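Local coordinates for putative phophotriesterase (Proteus mirabilis, PDB 3RHG), which probably hydrolyses ester bonds as a metal-dependent hydrolase of the phosphotriesterase family, with two zinc ions in its active site, at residues D67-L81 / F296-W309. Numbering follows the deposited sequence. Where two conformers were deposited one is given.
Sequences DNMDKKPIEDVIFEL and FLKQMWAKNGGNGW
Trp301 lays one face against Glu80, whose CG stands 3.9 Å from the centroid of the five-membered ring and 24° off its normal, a CH-pi contact. In this family's (beta/alpha)8 barrel, the pair joins helix 74-86, after the first barrel strand, to the loop after the eighth, strand 289-291. Asp76 CB lies 3.4 Å from CH2 of the same indole. Trp309 extends the apolar centre, its CE3 3.7 Å from Leu81 CD2. The Glu80 chain turns about its CB-CG bond (chi2 -70°), bringing its carboxylate to the 3-10 turn 302-304. There OE1 accepts Ala302 N (2.8 Å) from above the carboxylate plane, while OE2 takes Lys303 N on its syn side, tilted out of plane; these N-H groups and a water on OE1 probably stabilise the buried charge. Farther out, Lys298 NZ forms a salt bridge with Asp67 OD1, met from above its carboxylate plane, and a water links NZ to Asp76 OD2. A water held by Lys72 NZ bridges Asn68 O to Phe296 O, whose ring lines the benzoic acid pocket. Asn68 grips turn 298-300 twice: OD1 accepts Gln299 N (2.9 Å), and ND2 donates to a lone pair of Gln299 OE1, 2.8 Å away and somewhat out of the Asn68 amide plane.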
loop_
_atom_site.group_PDB
_atom_site.type_symbol
_atom_site.label_atom_id
_atom_site.label_comp_id
_atom_site.label_asym_id
_atom_site.label_seq_id
_atom_site.Cartn_x
_atom_site.Cartn_y
_atom_site.Cartn_z
ATOM N N ASP A 67 12.665 11.246 -13.036
ATOM C CA ASP A 67 13.695 10.367 -12.480
ATOM C C ASP A 67 13.161 8.945 -12.316
ATOM O O ASP A 67 13.892 7.956 -12.507
ATOM C CB ASP A 67 14.191 10.890 -11.133
ATOM C CG ASP A 67 15.295 10.030 -10.541
ATOM O OD1 ASP A 67 16.317 9.794 -11.239
ATOM O OD2 ASP A 67 15.146 9.591 -9.377
ATOM N N ASN A 68 11.883 8.832 -11.953
ATOM C CA ASN A 68 11.254 7.519 -11.740
ATOM C C ASN A 68 11.242 6.686 -13.012
ATOM O O ASN A 68 11.295 5.437 -12.967
ATOM C CB ASN A 68 9.809 7.736 -11.255
ATOM C CG ASN A 68 9.234 6.544 -10.543
ATOM O OD1 ASN A 68 9.952 5.762 -9.908
ATOM N ND2 ASN A 68 7.918 6.419 -10.608
ATOM N N MET A 69 11.208 7.393 -14.140
ATOM C CA MET A 69 11.038 6.837 -15.479
ATOM C C MET A 69 12.364 6.705 -16.235
ATOM O O MET A 69 12.389 6.189 -17.352
ATOM C CB MET A 69 10.115 7.783 -16.285
ATOM C CG MET A 69 8.766 8.046 -15.622
ATOM S SD MET A 69 7.747 6.575 -15.709
ATOM C CE MET A 69 6.961 6.856 -17.296
ATOM N N ASP A 70 13.453 7.178 -15.626
ATOM C CA ASP A 70 14.737 7.309 -16.311
ATOM C C ASP A 70 15.530 6.019 -16.208
ATOM O O ASP A 70 15.117 5.085 -15.501
ATOM C CB ASP A 70 15.514 8.474 -15.685
ATOM C CG ASP A 70 16.561 9.079 -16.615
ATOM O OD1 ASP A 70 16.768 8.616 -17.762
ATOM O OD2 ASP A 70 17.185 10.060 -16.175
ATOM N N LYS A 71 16.653 5.960 -16.923
ATOM C CA LYS A 71 17.547 4.798 -16.867
ATOM C C LYS A 71 17.977 4.451 -15.431
ATOM O O LYS A 71 18.033 5.325 -14.544
ATOM C CB LYS A 71 18.755 4.968 -17.796
ATOM C CG LYS A 71 19.476 6.274 -17.642
ATOM C CD LYS A 71 20.436 6.543 -18.820
ATOM C CE LYS A 71 21.664 5.664 -18.768
ATOM N NZ LYS A 71 22.762 6.217 -19.650
ATOM N N LYS A 72 18.253 3.170 -15.209
ATOM C CA LYS A 72 18.546 2.657 -13.876
ATOM C C LYS A 72 20.060 2.503 -13.713
ATOM O O LYS A 72 20.680 1.707 -14.416
ATOM C CB LYS A 72 17.832 1.303 -13.665
ATOM C CG LYS A 72 16.331 1.318 -14.053
ATOM C CD LYS A 72 15.564 2.347 -13.218
ATOM C CE LYS A 72 14.066 2.390 -13.561
ATOM N NZ LYS A 72 13.834 2.703 -14.997
ATOM N N PRO A 73 20.673 3.272 -12.801
ATOM C CA PRO A 73 22.132 3.135 -12.611
ATOM C C PRO A 73 22.522 1.744 -12.113
ATOM O O PRO A 73 21.857 1.186 -11.223
ATOM C CB PRO A 73 22.453 4.186 -11.537
ATOM C CG PRO A 73 21.323 5.180 -11.636
ATOM C CD PRO A 73 20.105 4.355 -11.979
ATOM N N ILE A 74 23.595 1.186 -12.673
ATOM C CA ILE A 74 24.027 -0.148 -12.272
ATOM C C ILE A 74 24.279 -0.291 -10.756
ATOM O O ILE A 74 23.967 -1.330 -10.183
ATOM C CB ILE A 74 25.236 -0.668 -13.106
ATOM C CG1 ILE A 74 25.467 -2.159 -12.809
ATOM C CG2 ILE A 74 26.484 0.163 -12.795
ATOM C CD1 ILE A 74 26.351 -2.856 -13.812
ATOM N N GLU A 75 24.838 0.735 -10.109
ATOM C CA GLU A 75 25.092 0.705 -8.664
ATOM C C GLU A 75 23.793 0.456 -7.895
ATOM O O GLU A 75 23.752 -0.301 -6.914
ATOM C CB GLU A 75 25.708 2.029 -8.186
ATOM C CG GLU A 75 26.591 2.751 -9.209
ATOM C CD GLU A 75 25.826 3.791 -10.033
ATOM O OE1 GLU A 75 25.706 3.596 -11.259
ATOM O OE2 GLU A 75 25.348 4.802 -9.461
ATOM N N ASP A 76 22.730 1.130 -8.326
ATOM C CA ASP A 76 21.430 0.992 -7.659
ATOM C C ASP A 76 20.848 -0.400 -7.879
ATOM O O ASP A 76 20.313 -1.027 -6.955
ATOM C CB ASP A 76 20.446 2.036 -8.180
ATOM C CG ASP A 76 20.792 3.446 -7.727
ATOM O OD1 ASP A 76 21.247 3.617 -6.577
ATOM O OD2 ASP A 76 20.602 4.384 -8.522
ATOM N N VAL A 77 20.931 -0.874 -9.119
ATOM C CA VAL A 77 20.451 -2.224 -9.454
ATOM C C VAL A 77 21.190 -3.326 -8.666
ATOM O O VAL A 77 20.566 -4.238 -8.110
ATOM C CB VAL A 77 20.512 -2.463 -10.988
ATOM C CG1 VAL A 77 20.131 -3.914 -11.337
ATOM C CG2 VAL A 77 19.590 -1.472 -11.716
ATOM N N ILE A 78 22.516 -3.234 -8.599
ATOM C CA ILE A 78 23.299 -4.216 -7.851
ATOM C C ILE A 78 22.939 -4.168 -6.365
ATOM O O ILE A 78 22.787 -5.209 -5.722
ATOM C CB ILE A 78 24.806 -4.014 -8.059
ATOM C CG1 ILE A 78 25.188 -4.471 -9.469
ATOM C CG2 ILE A 78 25.601 -4.773 -7.001
ATOM C CD1 ILE A 78 26.609 -4.156 -9.859
ATOM N N PHE A 79 22.790 -2.963 -5.811
ATOM C CA PHE A 79 22.408 -2.840 -4.421
ATOM C C PHE A 79 21.075 -3.558 -4.165
ATOM O O PHE A 79 20.919 -4.292 -3.197
ATOM C CB PHE A 79 22.307 -1.363 -4.034
ATOM C CG PHE A 79 22.048 -1.143 -2.581
ATOM C CD1 PHE A 79 23.091 -1.203 -1.660
ATOM C CD2 PHE A 79 20.768 -0.870 -2.125
ATOM C CE1 PHE A 79 22.857 -0.996 -0.316
ATOM C CE2 PHE A 79 20.531 -0.660 -0.767
ATOM C CZ PHE A 79 21.576 -0.727 0.131
ATOM N N GLU A 80 20.113 -3.356 -5.054
ATOM C CA GLU A 80 18.797 -3.965 -4.891
ATOM C C GLU A 80 18.837 -5.474 -5.100
ATOM O O GLU A 80 18.140 -6.229 -4.414
ATOM C CB GLU A 80 17.811 -3.316 -5.850
ATOM C CG GLU A 80 17.439 -1.904 -5.410
ATOM C CD GLU A 80 16.584 -1.910 -4.151
ATOM O OE1 GLU A 80 15.604 -2.695 -4.107
ATOM O OE2 GLU A 80 16.883 -1.124 -3.214
ATOM N N LEU A 81 19.672 -5.917 -6.039
ATOM C CA LEU A 81 19.798 -7.334 -6.314
ATOM C C LEU A 81 20.406 -8.071 -5.130
ATOM O O LEU A 81 20.129 -9.249 -4.909
ATOM C CB LEU A 81 20.666 -7.555 -7.545
ATOM C CG LEU A 81 19.984 -7.365 -8.892
ATOM C CD1 LEU A 81 21.031 -7.406 -9.990
ATOM C CD2 LEU A 81 18.890 -8.448 -9.102
ATOM N N PHE A 296 9.900 -1.937 -12.130
ATOM C CA PHE A 296 10.083 -1.240 -13.396
ATOM C C PHE A 296 10.154 0.266 -13.219
ATOM O O PHE A 296 10.273 0.996 -14.208
ATOM C CB PHE A 296 8.998 -1.628 -14.420
ATOM C CG PHE A 296 7.663 -0.911 -14.249
ATOM C CD1 PHE A 296 7.313 0.128 -15.113
ATOM C CD2 PHE A 296 6.740 -1.313 -13.269
ATOM C CE1 PHE A 296 6.077 0.802 -14.986
ATOM C CE2 PHE A 296 5.494 -0.664 -13.123
ATOM C CZ PHE A 296 5.155 0.380 -13.995
ATOM N N LEU A 297 10.095 0.705 -11.959
ATOM C CA LEU A 297 10.137 2.112 -11.562
ATOM C C LEU A 297 11.081 2.241 -10.388
ATOM O O LEU A 297 11.183 1.315 -9.579
ATOM C CB LEU A 297 8.747 2.592 -11.127
ATOM C CG LEU A 297 7.625 2.607 -12.168
ATOM C CD1 LEU A 297 6.238 2.740 -11.513
ATOM C CD2 LEU A 297 7.849 3.734 -13.244
ATOM N N LYS A 298 11.764 3.377 -10.268
ATOM C CA LYS A 298 12.702 3.526 -9.169
ATOM C C LYS A 298 11.988 3.467 -7.820
ATOM O O LYS A 298 12.584 3.074 -6.818
ATOM C CB LYS A 298 13.534 4.820 -9.303
ATOM C CG LYS A 298 14.474 4.833 -10.509
ATOM C CD LYS A 298 15.468 5.974 -10.401
ATOM C CE LYS A 298 16.325 6.067 -11.644
ATOM N NZ LYS A 298 17.314 7.192 -11.547
ATOM N N GLN A 299 10.720 3.884 -7.783
ATOM C CA GLN A 299 9.989 3.905 -6.523
ATOM C C GLN A 299 9.784 2.494 -5.966
ATOM O O GLN A 299 9.482 2.328 -4.778
ATOM C CB GLN A 299 8.628 4.579 -6.684
ATOM C CG GLN A 299 7.610 3.701 -7.363
ATOM C CD GLN A 299 6.352 4.486 -7.682
ATOM O OE1 GLN A 299 6.286 5.185 -8.694
ATOM N NE2 GLN A 299 5.351 4.385 -6.809
ATOM N N MET A 300 9.955 1.476 -6.808
ATOM C CA MET A 300 9.759 0.113 -6.330
ATOM C C MET A 300 10.970 -0.463 -5.597
ATOM O O MET A 300 10.870 -1.494 -4.910
ATOM C CB MET A 300 9.343 -0.806 -7.472
ATOM C CG MET A 300 8.051 -0.354 -8.121
ATOM S SD MET A 300 7.536 -1.336 -9.528
ATOM C CE MET A 300 7.226 -2.954 -8.758
ATOM N N TRP A 301 12.123 0.184 -5.742
ATOM C CA TRP A 301 13.314 -0.283 -5.045
ATOM C C TRP A 301 13.131 -0.179 -3.531
ATOM O O TRP A 301 12.566 0.811 -3.041
ATOM C CB TRP A 301 14.499 0.593 -5.447
ATOM C CG TRP A 301 14.956 0.396 -6.850
ATOM C CD1 TRP A 301 14.737 -0.695 -7.660
ATOM C CD2 TRP A 301 15.787 1.287 -7.590
ATOM N NE1 TRP A 301 15.371 -0.513 -8.869
ATOM C CE2 TRP A 301 16.012 0.702 -8.855
ATOM C CE3 TRP A 301 16.332 2.547 -7.317
ATOM C CZ2 TRP A 301 16.780 1.332 -9.844
ATOM C CZ3 TRP A 301 17.102 3.159 -8.286
ATOM C CH2 TRP A 301 17.320 2.553 -9.536
ATOM N N ALA A 302 13.599 -1.188 -2.790
ATOM C CA ALA A 302 13.534 -1.155 -1.323
ATOM C C ALA A 302 14.253 0.050 -0.699
ATOM O O ALA A 302 13.793 0.596 0.311
ATOM C CB ALA A 302 14.064 -2.461 -0.726
ATOM N N LYS A 303 15.372 0.471 -1.293
ATOM C CA LYS A 303 16.116 1.631 -0.785
ATOM C C LYS A 303 15.263 2.910 -0.818
ATOM O O LYS A 303 15.537 3.897 -0.117
ATOM C CB LYS A 303 17.423 1.821 -1.579
ATOM C CG LYS A 303 17.218 2.176 -3.054
ATOM C CD LYS A 303 18.444 1.846 -3.906
ATOM C CE LYS A 303 19.405 3.013 -3.963
ATOM N NZ LYS A 303 19.778 3.483 -2.603
ATOM N N ASN A 304 14.235 2.891 -1.651
ATOM C CA ASN A 304 13.313 4.024 -1.734
ATOM C C ASN A 304 12.021 3.817 -0.959
ATOM O O ASN A 304 11.122 4.651 -1.032
ATOM C CB ASN A 304 13.029 4.396 -3.190
ATOM C CG ASN A 304 14.246 4.993 -3.877
ATOM O OD1 ASN A 304 15.025 5.723 -3.254
ATOM N ND2 ASN A 304 14.444 4.651 -5.149
ATOM N N GLY A 305 11.942 2.717 -0.199
ATOM C CA GLY A 305 10.733 2.394 0.565
ATOM C C GLY A 305 9.727 1.537 -0.189
ATOM O O GLY A 305 8.612 1.290 0.300
ATOM N N GLY A 306 10.112 1.067 -1.372
ATOM C CA GLY A 306 9.302 0.105 -2.117
ATOM C C GLY A 306 9.603 -1.272 -1.609
ATOM O O GLY A 306 10.273 -1.406 -0.587
ATOM N N ASN A 307 9.124 -2.301 -2.320
ATOM C CA ASN A 307 9.279 -3.657 -1.818
ATOM C C ASN A 307 10.480 -4.432 -2.349
ATOM O O ASN A 307 10.804 -5.491 -1.812
ATOM C CB ASN A 307 7.976 -4.442 -1.948
ATOM C CG ASN A 307 6.900 -3.889 -1.020
ATOM O OD1 ASN A 307 7.170 -3.625 0.161
ATOM N ND2 ASN A 307 5.702 -3.665 -1.550
ATOM N N GLY A 308 11.164 -3.882 -3.358
ATOM C CA GLY A 308 12.388 -4.483 -3.870
ATOM C C GLY A 308 12.197 -5.869 -4.458
ATOM O O GLY A 308 11.086 -6.212 -4.918
ATOM N N TRP A 309 13.274 -6.669 -4.460
ATOM C CA TRP A 309 13.284 -7.977 -5.111
ATOM C C TRP A 309 13.256 -9.131 -4.122
ATOM O O TRP A 309 13.262 -10.301 -4.533
ATOM C CB TRP A 309 14.478 -8.123 -6.064
ATOM C CG TRP A 309 14.241 -7.477 -7.416
ATOM C CD1 TRP A 309 13.138 -7.637 -8.212
ATOM C CD2 TRP A 309 15.122 -6.593 -8.131
ATOM N NE1 TRP A 309 13.289 -6.932 -9.385
ATOM C CE2 TRP A 309 14.488 -6.266 -9.347
ATOM C CE3 TRP A 309 16.381 -6.031 -7.850
ATOM C CZ2 TRP A 309 15.066 -5.393 -10.284
ATOM C CZ3 TRP A 309 16.967 -5.199 -8.793
ATOM C CH2 TRP A 309 16.298 -4.871 -9.990
HETATM O O HOH W 1 11.200 3.419 -14.967
HETATM O O HOH W 2 18.705 7.761 -13.874
HETATM O O HOH W 3 18.953 6.419 -9.331
HETATM O O HOH W 4 15.711 -5.361 -3.534
#